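Local coordinates for hypothetical multiheme protein (Ignicoccus hospitalis KIN4/I, PDB 4QO5) that binds eight hemes c and probably transfers electrons as a membrane-associated octaheme cytochrome, its exact reaction being unestablished, at residues W498-L501 / T502-I505; L468-E471 / S472-F475; E401-V404 / K405-A409. All coordinates share one frame; numbering follows the deposited sequence.

Interaction 1. Residues W498-L501 / T502-I505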
ATOM      1  N   TRP A 498      13.088  10.289   7.075  1.00 22.86           N
ATOM      2  CA  TRP A 498      13.876  11.478   7.400  1.00 20.09           C
ATOM      3  C   TRP A 498      13.230  12.782   6.968  1.00 20.02           C
ATOM      4  O   TRP A 498      13.272  13.773   7.700  1.00 22.29           O
ATOM      5  CB  TRP A 498      15.316  11.389   6.848  1.00 20.25           C
ATOM      6  CG  TRP A 498      16.212  10.651   7.792  1.00 18.91           C
ATOM      7  CD1 TRP A 498      16.785   9.425   7.601  1.00 18.69           C
ATOM      8  CD2 TRP A 498      16.594  11.072   9.103  1.00 19.22           C
ATOM      9  NE1 TRP A 498      17.520   9.069   8.707  1.00 21.74           N
ATOM     10  CE2 TRP A 498      17.407  10.061   9.647  1.00 20.82           C
ATOM     11  CE3 TRP A 498      16.321  12.208   9.876  1.00 26.62           C
ATOM     12  CZ2 TRP A 498      17.951  10.144  10.934  1.00 27.73           C
ATOM     13  CZ3 TRP A 498      16.871  12.291  11.154  1.00 26.89           C
ATOM     14  CH2 TRP A 498      17.675  11.268  11.665  1.00 26.59           C
ATOM     15  N   TYR A 499      12.641  12.792   5.776  1.00 21.54           N
ATOM     16  CA  TYR A 499      12.019  14.005   5.284  1.00 25.41           C
ATOM     17  C   TYR A 499      10.880  14.412   6.218  1.00 23.38           C
ATOM     18  O   TYR A 499      10.742  15.585   6.576  1.00 22.11           O
ATOM     19  CB  TYR A 499      11.518  13.845   3.835  1.00 21.94           C
ATOM     20  CG  TYR A 499      10.665  15.020   3.433  1.00 25.35           C
ATOM     21  CD1 TYR A 499      11.236  16.182   2.918  1.00 25.90           C
ATOM     22  CD2 TYR A 499       9.288  14.983   3.614  1.00 24.95           C
ATOM     23  CE1 TYR A 499      10.445  17.269   2.592  1.00 30.91           C
ATOM     24  CE2 TYR A 499       8.504  16.054   3.301  1.00 26.88           C
ATOM     25  CZ  TYR A 499       9.076  17.190   2.787  1.00 32.07           C
ATOM     26  OH  TYR A 499       8.252  18.245   2.478  1.00 33.09           O
ATOM     27  N   GLN A 500      10.070  13.439   6.621  1.00 21.23           N
ATOM     28  CA  GLN A 500       8.926  13.737   7.482  1.00 22.59           C
ATOM     29  C   GLN A 500       9.382  14.188   8.861  1.00 24.03           C
ATOM     30  O   GLN A 500       8.785  15.094   9.460  1.00 23.90           O
ATOM     31  CB  GLN A 500       7.986  12.537   7.591  1.00 25.74           C
ATOM     32  CG  GLN A 500       7.364  12.134   6.260  1.00 22.01           C
ATOM     33  CD  GLN A 500       6.358  13.157   5.745  1.00 25.80           C
ATOM     34  OE1 GLN A 500       5.856  13.990   6.500  1.00 29.05           O
ATOM     35  NE2 GLN A 500       6.084  13.110   4.450  1.00 25.90           N
ATOM     36  N   LEU A 501      10.449  13.565   9.357  1.00 21.73           N
ATOM     37  CA  LEU A 501      10.952  13.891  10.687  1.00 22.29           C
ATOM     38  C   LEU A 501      11.485  15.328  10.707  1.00 29.66           C
ATOM     39  O   LEU A 501      11.157  16.106  11.602  1.00 23.98           O
ATOM     40  CB  LEU A 501      12.039  12.900  11.109  1.00 22.99           C
ATOM     41  CG  LEU A 501      12.706  13.071  12.475  1.00 26.38           C
ATOM     42  CD1 LEU A 501      11.668  13.320  13.547  1.00 25.52           C
ATOM     43  CD2 LEU A 501      13.527  11.827  12.817  1.00 26.30           C
ATOM     44  N   THR A 502      12.296  15.691   9.713  1.00 26.27           N
ATOM     45  CA  THR A 502      12.812  17.050   9.668  1.00 21.61           C
ATOM     46  C   THR A 502      11.698  18.070   9.380  1.00 24.45           C
ATOM     47  O   THR A 502      11.740  19.205   9.867  1.00 28.23           O
ATOM     48  CB  THR A 502      13.984  17.190   8.657  1.00 26.71           C
ATOM     49  OG1 THR A 502      13.573  16.692   7.381  1.00 26.43           O
ATOM     50  CG2 THR A 502      15.209  16.392   9.153  1.00 28.35           C
ATOM     51  N   LYS A 503      10.703  17.674   8.592  1.00 23.44           N
ATOM     52  CA  LYS A 503       9.527  18.519   8.390  1.00 27.08           C
ATOM     53  C   LYS A 503       8.775  18.741   9.711  1.00 28.04           C
ATOM     54  O   LYS A 503       8.354  19.860  10.033  1.00 25.27           O
ATOM     55  CB  LYS A 503       8.590  17.891   7.357  1.00 24.14           C
ATOM     56  CG  LYS A 503       7.343  18.707   7.077  1.00 26.38           C
ATOM     57  CD  LYS A 503       6.472  18.009   6.046  1.00 29.99           C
ATOM     58  CE  LYS A 503       5.073  18.589   6.028  1.00 36.77           C
ATOM     59  NZ  LYS A 503       4.181  17.838   5.097  1.00 42.66           N
ATOM     60  N   ASP A 504       8.621  17.671  10.479  1.00 23.81           N
ATOM     61  CA  ASP A 504       7.918  17.757  11.757  1.00 24.06           C
ATOM     62  C   ASP A 504       8.614  18.719  12.727  1.00 25.99           C
ATOM     63  O   ASP A 504       7.960  19.545  13.362  1.00 29.28           O
ATOM     64  CB  ASP A 504       7.803  16.371  12.379  1.00 24.17           C
ATOM     65  CG  ASP A 504       6.725  16.299  13.438  1.00 34.05           C
ATOM     66  OD1 ASP A 504       5.816  17.154  13.433  1.00 39.56           O
ATOM     67  OD2 ASP A 504       6.788  15.375  14.269  1.00 30.40           O
ATOM     68  N   ILE A 505       9.940  18.620  12.824  1.00 24.86           N
ATOM     69  CA  ILE A 505      10.721  19.551  13.633  1.00 25.73           C
ATOM     70  C   ILE A 505      10.430  20.991  13.238  1.00 27.14           C
ATOM     71  O   ILE A 505      10.146  21.841  14.085  1.00 27.46           O
ATOM     72  CB  ILE A 505      12.235  19.268  13.515  1.00 28.90           C
ATOM     73  CG1 ILE A 505      12.569  17.929  14.196  1.00 29.77           C
ATOM     74  CG2 ILE A 505      13.042  20.401  14.141  1.00 30.50           C
ATOM     75  CD1 ILE A 505      13.991  17.429  13.926  1.00 30.51           C
TER
HETATM   76  O   HOH W   1       3.627  15.346   6.454  1.00 43.27           O
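Thr-502 N bonds to Trp-498 O at 2.9 Å, almost straight at 173°, and the same four-residue step is repeated by Lys-503 N on Tyr-499 O, Asp-504 N on Gln-500 O and Ile-505 N on Leu-501 O. Beside this ladder a water bridges two side chains: it donates to Gln-500 OE1 at 2.6 Å and accepts from Lys-503 NZ at 2.9 Å. Lys-503 runs fully extended, with CG opposite the backbone N (chi1 -180°), and this carries its ammonium out alongside the bent Gln-500 chain, the two pointing the same way. Gln-500 NE2 sits in the plane of the Tyr-499 ring, at its edge, and donates to Phe-494 O, so both ends of the amide are used and its rotation is fixed. The charge of Lys-503 is met by Glu-471 of the second subunit, whose OE2 also bonds Tyr-499 OH. Lys-503 CD crosses that phenol obliquely, 3.9 Å from Tyr-499 CE2. On the next face of the helix, Thr-502 OG1 folds back over the chain to 3.0 Å from Trp-498 O, and its hydrogen-bond partner is Ser-146 O of the second subunit. Its methyl CG2 reaches the edge of the Trp-498 ring, near the ring plane, at 4.4 Å from CE3. Trp-498 NE1 is held by Gln-426, while Leu-501 and Ile-505 pack against helix 413-447. These are the opening turns of helix 498-520, with one side in the helical bundle of its own chain and the other in a subunit interface, an arrangement consistent with the long C-terminal helices of trimeric octaheme relatives of hydroxylamine oxidoreductase.

Interaction 2. Residues L468-E471 / S472-F475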
ATOM      1  N   LEU A 468       2.062  16.323  17.208  1.00 22.91           N
ATOM      2  CA  LEU A 468       3.210  16.448  16.312  1.00 22.46           C
ATOM      3  C   LEU A 468       4.442  15.851  16.981  1.00 24.53           C
ATOM      4  O   LEU A 468       5.222  15.144  16.352  1.00 24.34           O
ATOM      5  CB  LEU A 468       3.455  17.911  15.944  1.00 24.08           C
ATOM      6  CG  LEU A 468       2.371  18.561  15.078  1.00 29.40           C
ATOM      7  CD1 LEU A 468       2.762  19.998  14.749  1.00 28.12           C
ATOM      8  CD2 LEU A 468       2.165  17.760  13.800  1.00 30.40           C
ATOM      9  N   TRP A 469       4.607  16.121  18.271  1.00 25.41           N
ATOM     10  CA  TRP A 469       5.709  15.536  19.015  1.00 24.96           C
ATOM     11  C   TRP A 469       5.597  14.007  19.030  1.00 26.27           C
ATOM     12  O   TRP A 469       6.571  13.310  18.756  1.00 23.85           O
ATOM     13  CB  TRP A 469       5.738  16.108  20.422  1.00 24.49           C
ATOM     14  CG  TRP A 469       6.577  15.327  21.402  1.00 24.41           C
ATOM     15  CD1 TRP A 469       7.956  15.221  21.423  1.00 21.95           C
ATOM     16  CD2 TRP A 469       6.096  14.565  22.510  1.00 20.60           C
ATOM     17  NE1 TRP A 469       8.340  14.426  22.484  1.00 23.49           N
ATOM     18  CE2 TRP A 469       7.221  14.016  23.165  1.00 24.19           C
ATOM     19  CE3 TRP A 469       4.814  14.291  23.020  1.00 23.07           C
ATOM     20  CZ2 TRP A 469       7.107  13.213  24.309  1.00 29.57           C
ATOM     21  CZ3 TRP A 469       4.704  13.497  24.151  1.00 28.09           C
ATOM     22  CH2 TRP A 469       5.848  12.968  24.784  1.00 27.82           C
ATOM     23  N   VAL A 470       4.407  13.493  19.332  1.00 23.01           N
ATOM     24  CA  VAL A 470       4.175  12.047  19.305  1.00 24.37           C
ATOM     25  C   VAL A 470       4.623  11.415  17.984  1.00 22.37           C
ATOM     26  O   VAL A 470       5.353  10.420  17.985  1.00 25.54           O
ATOM     27  CB  VAL A 470       2.692  11.677  19.610  1.00 24.70           C
ATOM     28  CG1 VAL A 470       2.445  10.193  19.347  1.00 21.55           C
ATOM     29  CG2 VAL A 470       2.342  12.019  21.057  1.00 25.93           C
ATOM     30  N   GLU A 471       4.227  12.019  16.861  1.00 20.71           N
ATOM     31  CA  GLU A 471       4.555  11.470  15.551  1.00 24.03           C
ATOM     32  C   GLU A 471       6.060  11.420  15.296  1.00 21.66           C
ATOM     33  O   GLU A 471       6.542  10.527  14.608  1.00 23.72           O
ATOM     34  CB  GLU A 471       3.843  12.246  14.441  1.00 21.34           C
ATOM     35  CG  GLU A 471       2.343  12.167  14.605  1.00 25.49           C
ATOM     36  CD  GLU A 471       1.572  12.902  13.534  1.00 34.96           C
ATOM     37  OE1 GLU A 471       2.187  13.377  12.554  1.00 36.69           O
ATOM     38  OE2 GLU A 471       0.335  13.001  13.683  1.00 33.03           O
ATOM     39  N   SER A 472       6.793  12.370  15.868  1.00 22.38           N
ATOM     40  CA  SER A 472       8.234  12.427  15.656  1.00 24.10           C
ATOM     41  C   SER A 472       8.886  11.114  16.088  1.00 26.88           C
ATOM     42  O   SER A 472       9.764  10.599  15.392  1.00 27.92           O
ATOM     43  CB  SER A 472       8.854  13.632  16.376  1.00 26.10           C
ATOM     44  OG  SER A 472       8.916  13.447  17.783  1.00 26.22           O
ATOM     45  N   TRP A 473       8.437  10.549  17.212  1.00 24.68           N
ATOM     46  CA  TRP A 473       8.921   9.229  17.604  1.00 24.18           C
ATOM     47  C   TRP A 473       8.051   8.072  17.120  1.00 27.73           C
ATOM     48  O   TRP A 473       8.564   7.142  16.484  1.00 26.11           O
ATOM     49  CB  TRP A 473       9.218   9.118  19.113  1.00 24.17           C
ATOM     50  CG  TRP A 473       8.216   9.737  20.043  1.00 25.12           C
ATOM     51  CD1 TRP A 473       8.162  11.044  20.444  1.00 25.58           C
ATOM     52  CD2 TRP A 473       7.156   9.059  20.741  1.00 22.64           C
ATOM     53  NE1 TRP A 473       7.114  11.224  21.325  1.00 25.47           N
ATOM     54  CE2 TRP A 473       6.487  10.024  21.524  1.00 24.52           C
ATOM     55  CE3 TRP A 473       6.701   7.738  20.765  1.00 25.23           C
ATOM     56  CZ2 TRP A 473       5.387   9.708  22.326  1.00 28.03           C
ATOM     57  CZ3 TRP A 473       5.598   7.423  21.563  1.00 26.06           C
ATOM     58  CH2 TRP A 473       4.959   8.408  22.331  1.00 31.35           C
ATOM     59  N   LEU A 474       6.746   8.126  17.405  1.00 25.04           N
ATOM     60  CA  LEU A 474       5.844   7.024  17.083  1.00 23.87           C
ATOM     61  C   LEU A 474       5.755   6.685  15.596  1.00 22.23           C
ATOM     62  O   LEU A 474       5.560   5.518  15.228  1.00 25.02           O
ATOM     63  CB  LEU A 474       4.431   7.313  17.626  1.00 22.05           C
ATOM     64  CG  LEU A 474       3.382   6.219  17.491  1.00 25.41           C
ATOM     65  CD1 LEU A 474       3.752   5.030  18.360  1.00 28.42           C
ATOM     66  CD2 LEU A 474       2.004   6.761  17.877  1.00 28.27           C
ATOM     67  N   PHE A 475       5.858   7.687  14.738  1.00 24.18           N
ATOM     68  CA  PHE A 475       5.788   7.425  13.299  1.00 20.31           C
ATOM     69  C   PHE A 475       7.171   7.489  12.648  1.00 19.04           C
ATOM     70  O   PHE A 475       7.634   6.521  12.056  1.00 20.65           O
ATOM     71  CB  PHE A 475       4.876   8.424  12.568  1.00 18.82           C
ATOM     72  CG  PHE A 475       3.414   8.350  12.949  1.00 20.44           C
ATOM     73  CD1 PHE A 475       2.940   7.387  13.816  1.00 20.86           C
ATOM     74  CD2 PHE A 475       2.519   9.269  12.406  1.00 27.77           C
ATOM     75  CE1 PHE A 475       1.592   7.334  14.147  1.00 24.36           C
ATOM     76  CE2 PHE A 475       1.175   9.222  12.731  1.00 28.71           C
ATOM     77  CZ  PHE A 475       0.716   8.252  13.605  1.00 26.18           C
TER
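The helix turns regularly from Val-470 O to Leu-474 N (2.7 Å, nearly along the C=O axis), then widens into a pi-type turn over 472-475, where Phe-475 N still finds Glu-471 O at 2.9 Å. On one side two indoles meet as a T-shaped pair. Trp-473 turns its N-H edge to the face of Trp-469, with NE1 over the middle of that ring, 3.3 Å from CE2, and the planes stand at 71°. A torsion brings them together: Trp-473 CG lies between its own N and carbonyl carbon (chi1 43°), which swings the indole back along the helix. One face of Trp-473 lies over the backbone, with Val-470 CA making a CH-pi contact 4.0 Å from the centroid of its five-membered ring. Were Trp-469 an alanine, the Trp-473 N-H would probably lose the aromatic face it points at, and Thr-438 OG1 its indole partner. This part of helix 464-485 is a buried member of the C-terminal helical bundle, and the Trp-469 side chain packs on helix 413-447. Ser-472 OG reaches back to donate to Trp-469 O in the carbonyl plane, on a lone pair, at a short 2.5 Å; Thr-437 OG1 is its second partner. Farther round, Val-470 CG1 lies alongside Leu-474 CD2 at 3.8 Å, and Leu-474 goes on to touch Phe-317, a heme-site residue. Glu-471 stretches out past the Phe-475 ring, its CG 3.6 Å from CD2 and its carboxylate turned only 21° from the ring plane. Its OE2 is held by Tyr-499 and Lys-503 of the third subunit.

Interaction 3. Residues E401-V404 / K405-A409. With HEC (heme c), chain I.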
ATOM      1  N   GLU A 401      24.546 -11.393  17.207  1.00 26.01           N
ATOM      2  CA  GLU A 401      25.311 -12.442  16.547  1.00 23.67           C
ATOM      3  C   GLU A 401      24.426 -13.574  16.023  1.00 25.60           C
ATOM      4  O   GLU A 401      24.680 -14.121  14.942  1.00 25.05           O
ATOM      5  CB  GLU A 401      26.378 -12.991  17.500  1.00 26.55           C
ATOM      6  CG  GLU A 401      27.174 -14.152  16.951  1.00 40.56           C
ATOM      7  CD  GLU A 401      28.185 -14.670  17.966  1.00 57.87           C
ATOM      8  OE1 GLU A 401      27.885 -15.674  18.651  1.00 61.10           O
ATOM      9  OE2 GLU A 401      29.271 -14.061  18.090  1.00 63.29           O
ATOM     10  N   GLN A 402      23.390 -13.934  16.781  1.00 23.81           N
ATOM     11  CA  GLN A 402      22.443 -14.936  16.294  1.00 23.84           C
ATOM     12  C   GLN A 402      21.712 -14.474  15.035  1.00 24.46           C
ATOM     13  O   GLN A 402      21.458 -15.273  14.136  1.00 23.19           O
ATOM     14  CB  GLN A 402      21.409 -15.311  17.361  1.00 29.92           C
ATOM     15  CG  GLN A 402      20.153 -15.965  16.767  1.00 39.17           C
ATOM     16  CD  GLN A 402      20.342 -17.442  16.391  1.00 41.30           C
ATOM     17  OE1 GLN A 402      20.235 -18.322  17.252  1.00 49.12           O
ATOM     18  NE2 GLN A 402      20.592 -17.719  15.105  1.00 24.81           N
ATOM     19  N   MET A 403      21.365 -13.193  14.972  1.00 20.94           N
ATOM     20  CA  MET A 403      20.673 -12.695  13.782  1.00 21.84           C
ATOM     21  C   MET A 403      21.626 -12.734  12.576  1.00 21.12           C
ATOM     22  O   MET A 403      21.245 -13.161  11.481  1.00 20.51           O
ATOM     23  CB  MET A 403      20.137 -11.275  13.997  1.00 22.74           C
ATOM     24  CG  MET A 403      19.330 -10.697  12.805  1.00 20.00           C
ATOM     25  SD  MET A 403      17.724 -11.507  12.593  1.00 25.01           S
ATOM     26  CE  MET A 403      18.012 -12.451  11.114  1.00 70.10           C
ATOM     27  N   VAL A 404      22.864 -12.304  12.788  1.00 21.36           N
ATOM     28  CA  VAL A 404      23.863 -12.311  11.719  1.00 22.70           C
ATOM     29  C   VAL A 404      24.069 -13.731  11.176  1.00 22.35           C
ATOM     30  O   VAL A 404      24.274 -13.923   9.985  1.00 23.21           O
ATOM     31  CB  VAL A 404      25.170 -11.647  12.197  1.00 26.74           C
ATOM     32  CG1 VAL A 404      26.326 -11.839  11.183  1.00 22.87           C
ATOM     33  CG2 VAL A 404      24.903 -10.165  12.463  1.00 26.40           C
ATOM     34  N   LYS A 405      23.950 -14.725  12.046  1.00 22.80           N
ATOM     35  CA  LYS A 405      24.070 -16.131  11.648  1.00 23.33           C
ATOM     36  C   LYS A 405      22.952 -16.519  10.657  1.00 23.13           C
ATOM     37  O   LYS A 405      23.171 -17.310   9.733  1.00 24.39           O
ATOM     38  CB  LYS A 405      24.055 -17.028  12.896  1.00 27.66           C
ATOM     39  CG  LYS A 405      24.359 -18.501  12.642  1.00 30.90           C
ATOM     40  CD  LYS A 405      24.422 -19.282  13.966  1.00 35.44           C
ATOM     41  CE  LYS A 405      24.287 -20.776  13.730  1.00 42.93           C
ATOM     42  NZ  LYS A 405      24.414 -21.557  14.993  1.00 55.08           N
ATOM     43  N   ILE A 406      21.760 -15.956  10.845  1.00 20.34           N
ATOM     44  CA  ILE A 406      20.689 -16.135   9.869  1.00 19.57           C
ATOM     45  C   ILE A 406      21.041 -15.493   8.530  1.00 20.39           C
ATOM     46  O   ILE A 406      20.951 -16.153   7.500  1.00 23.06           O
ATOM     47  CB  ILE A 406      19.334 -15.599  10.370  1.00 19.13           C
ATOM     48  CG1 ILE A 406      18.908 -16.372  11.624  1.00 24.25           C
ATOM     49  CG2 ILE A 406      18.280 -15.709   9.255  1.00 20.53           C
ATOM     50  CD1 ILE A 406      17.615 -15.867  12.267  1.00 25.55           C
ATOM     51  N   CYS A 407      21.455 -14.222   8.539  1.00 20.51           N
ATOM     52  CA  CYS A 407      21.836 -13.545   7.290  1.00 18.59           C
ATOM     53  C   CYS A 407      22.913 -14.321   6.557  1.00 20.63           C
ATOM     54  O   CYS A 407      22.951 -14.310   5.313  1.00 22.36           O
ATOM     55  CB  CYS A 407      22.404 -12.149   7.535  1.00 21.37           C
ATOM     56  SG  CYS A 407      21.586 -11.235   8.813  1.00 22.83           S
ATOM     57  N   SER A 408      23.795 -14.951   7.340  1.00 20.62           N
ATOM     58  CA  SER A 408      24.960 -15.658   6.821  1.00 21.16           C
ATOM     59  C   SER A 408      24.623 -16.898   6.018  1.00 22.98           C
ATOM     60  O   SER A 408      25.489 -17.460   5.347  1.00 23.62           O
ATOM     61  CB  SER A 408      25.909 -16.035   7.963  1.00 27.96           C
ATOM     62  OG  SER A 408      26.523 -14.862   8.458  1.00 41.79           O
ATOM     63  N   ALA A 409      23.366 -17.318   6.064  1.00 22.54           N
ATOM     64  CA  ALA A 409      22.923 -18.372   5.160  1.00 22.89           C
ATOM     65  C   ALA A 409      22.958 -17.876   3.718  1.00 21.71           C
ATOM     66  O   ALA A 409      23.086 -18.679   2.788  1.00 22.23           O
ATOM     67  CB  ALA A 409      21.519 -18.847   5.522  1.00 23.50           C
TER
HETATM   68 FE   HEC I 608      19.460 -10.351   2.347  1.00 19.69          FE
HETATM   69  CHA HEC I 608      19.454  -8.425  -0.471  1.00 18.39           C
HETATM   70  CHB HEC I 608      20.858  -7.744   4.130  1.00 19.36           C
HETATM   71  CHC HEC I 608      19.070 -12.074   5.256  1.00 16.75           C
HETATM   72  CHD HEC I 608      18.828 -13.132   0.549  1.00 21.20           C
HETATM   73  NA  HEC I 608      20.012  -8.465   1.916  1.00 17.76           N
HETATM   74  C1A HEC I 608      19.915  -7.836   0.676  1.00 17.17           C
HETATM   75  C2A HEC I 608      20.369  -6.464   0.806  1.00 21.13           C
HETATM   76  C3A HEC I 608      20.766  -6.304   2.073  1.00 18.60           C
HETATM   77  C4A HEC I 608      20.550  -7.535   2.791  1.00 20.23           C
HETATM   78  CMA HEC I 608      21.323  -5.011   2.695  1.00 22.03           C
HETATM   79  CAA HEC I 608      20.438  -5.381  -0.318  1.00 21.71           C
HETATM   80  CBA HEC I 608      19.138  -4.559  -0.317  1.00 22.35           C
HETATM   81  CGA HEC I 608      19.259  -3.264  -1.093  1.00 30.40           C
HETATM   82  O1A HEC I 608      20.392  -2.893  -1.487  1.00 31.18           O
HETATM   83  O2A HEC I 608      18.218  -2.588  -1.311  1.00 27.50           O
HETATM   84  NB  HEC I 608      19.922 -10.005   4.313  1.00 19.31           N
HETATM   85  C1B HEC I 608      20.365  -8.803   4.836  1.00 20.66           C
HETATM   86  C2B HEC I 608      20.236  -8.835   6.267  1.00 26.37           C
HETATM   87  C3B HEC I 608      19.704 -10.028   6.587  1.00 20.33           C
HETATM   88  C4B HEC I 608      19.537 -10.785   5.365  1.00 20.30           C
HETATM   89  CMB HEC I 608      20.639  -7.598   7.113  1.00 29.00           C
HETATM   90  CAB HEC I 608      19.214 -10.618   7.945  1.00 24.55           C
HETATM   91  CBB HEC I 608      18.927  -9.607   9.091  1.00 23.62           C
HETATM   92  NC  HEC I 608      19.075 -12.197   2.799  1.00 20.70           N
HETATM   93  C1C HEC I 608      18.890 -12.731   4.063  1.00 16.57           C
HETATM   94  C2C HEC I 608      18.631 -14.147   3.953  1.00 17.07           C
HETATM   95  C3C HEC I 608      18.352 -14.340   2.655  1.00 18.07           C
HETATM   96  C4C HEC I 608      18.784 -13.187   1.913  1.00 17.17           C
HETATM   97  CMC HEC I 608      18.142 -14.938   5.199  1.00 19.10           C
HETATM   98  CAC HEC I 608      17.873 -15.543   1.810  1.00 34.79           C
HETATM   99  CBC HEC I 608      16.884 -16.508   2.488  1.00 30.08           C
HETATM  100  ND  HEC I 608      19.198 -10.722   0.369  1.00 17.59           N
HETATM  101  C1D HEC I 608      18.978 -11.989  -0.171  1.00 16.60           C
HETATM  102  C2D HEC I 608      18.914 -11.910  -1.606  1.00 16.45           C
HETATM  103  C3D HEC I 608      19.103 -10.445  -1.902  1.00 14.73           C
HETATM  104  C4D HEC I 608      19.269  -9.780  -0.641  1.00 18.21           C
HETATM  105  CMD HEC I 608      18.693 -13.070  -2.599  1.00 19.99           C
HETATM  106  CAD HEC I 608      19.113  -9.784  -3.292  1.00 15.05           C
HETATM  107  CBD HEC I 608      20.574  -9.490  -3.635  1.00 22.01           C
HETATM  108  CGD HEC I 608      20.647  -8.283  -4.549  1.00 22.15           C
HETATM  109  O1D HEC I 608      20.577  -7.135  -4.033  1.00 22.56           O
HETATM  110  O2D HEC I 608      20.798  -8.448  -5.789  1.00 21.30           O
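Cys-407 carries the thioether to the heme: its SG is bonded to HEC CAB, though the model stretches this link to 2.6 Å. With SG opposite the carbonyl carbon (chi1 -39°), the sulfur stands off the helix toward the porphyrin rim. Met-403, one turn earlier, reaches the same substituent with its terminal methyl, CE lying 3.6 Å from HEC CBB. Ile-406 contributes a looser touch, CG2 to HEC CMC at 4.1 Å. Cys-407 is the first cysteine of a CXXCH heme-binding motif, and it lies late in helix 393-407, so the helix presents the sulfur to the ring. The second shell sets these groups in place. Met-403 is bent at chi2 and chi3, curling its methyl over Ile-406; CE comes to 3.5 Å from Ile-406 CB, a tight fit that leaves the methyl wedged between isoleucine and heme. Cys-407 N holds Met-403 O at 3.1 Å. Just beyond, Val-404 O takes two donors from Ser-408, the backbone N and OG, both at 2.9 Å, with the hydroxyl coming from above the carbonyl plane. Gln-402 NE2 lies near Ile-406 CG1 and donates to Ile-301 O, securing the outer face to strand 300-302. Val-404 and Cys-407 back onto Ala-416 of helix 413-447. The heme is also hydrogen-bonded to Lys-254 and, across the interface, to His-201 and Arg-221 of the second subunit.

Along the chain the order is interaction 3, interaction 2, interaction 1, strictly in series: each is a local contact within one helix, so none closes a long loop and none nests in or crosses another. Interaction 3 comes late in helix 393-407, beside a heme, its nearest atoms about 20 Å from interaction 1 and about 21 Å from interaction 2. The long helix 413-447 then leads away from it, and its side chains meet residues of all three. Interactions 2 and 1 lie on the successive helices 464-485 and 498-520, which touch where Asp-504 OD2 comes 2.6 Å from Leu-468 O. All three reach a neighbouring subunit, and interactions 1 and 2 join the helical bundle to the trimer.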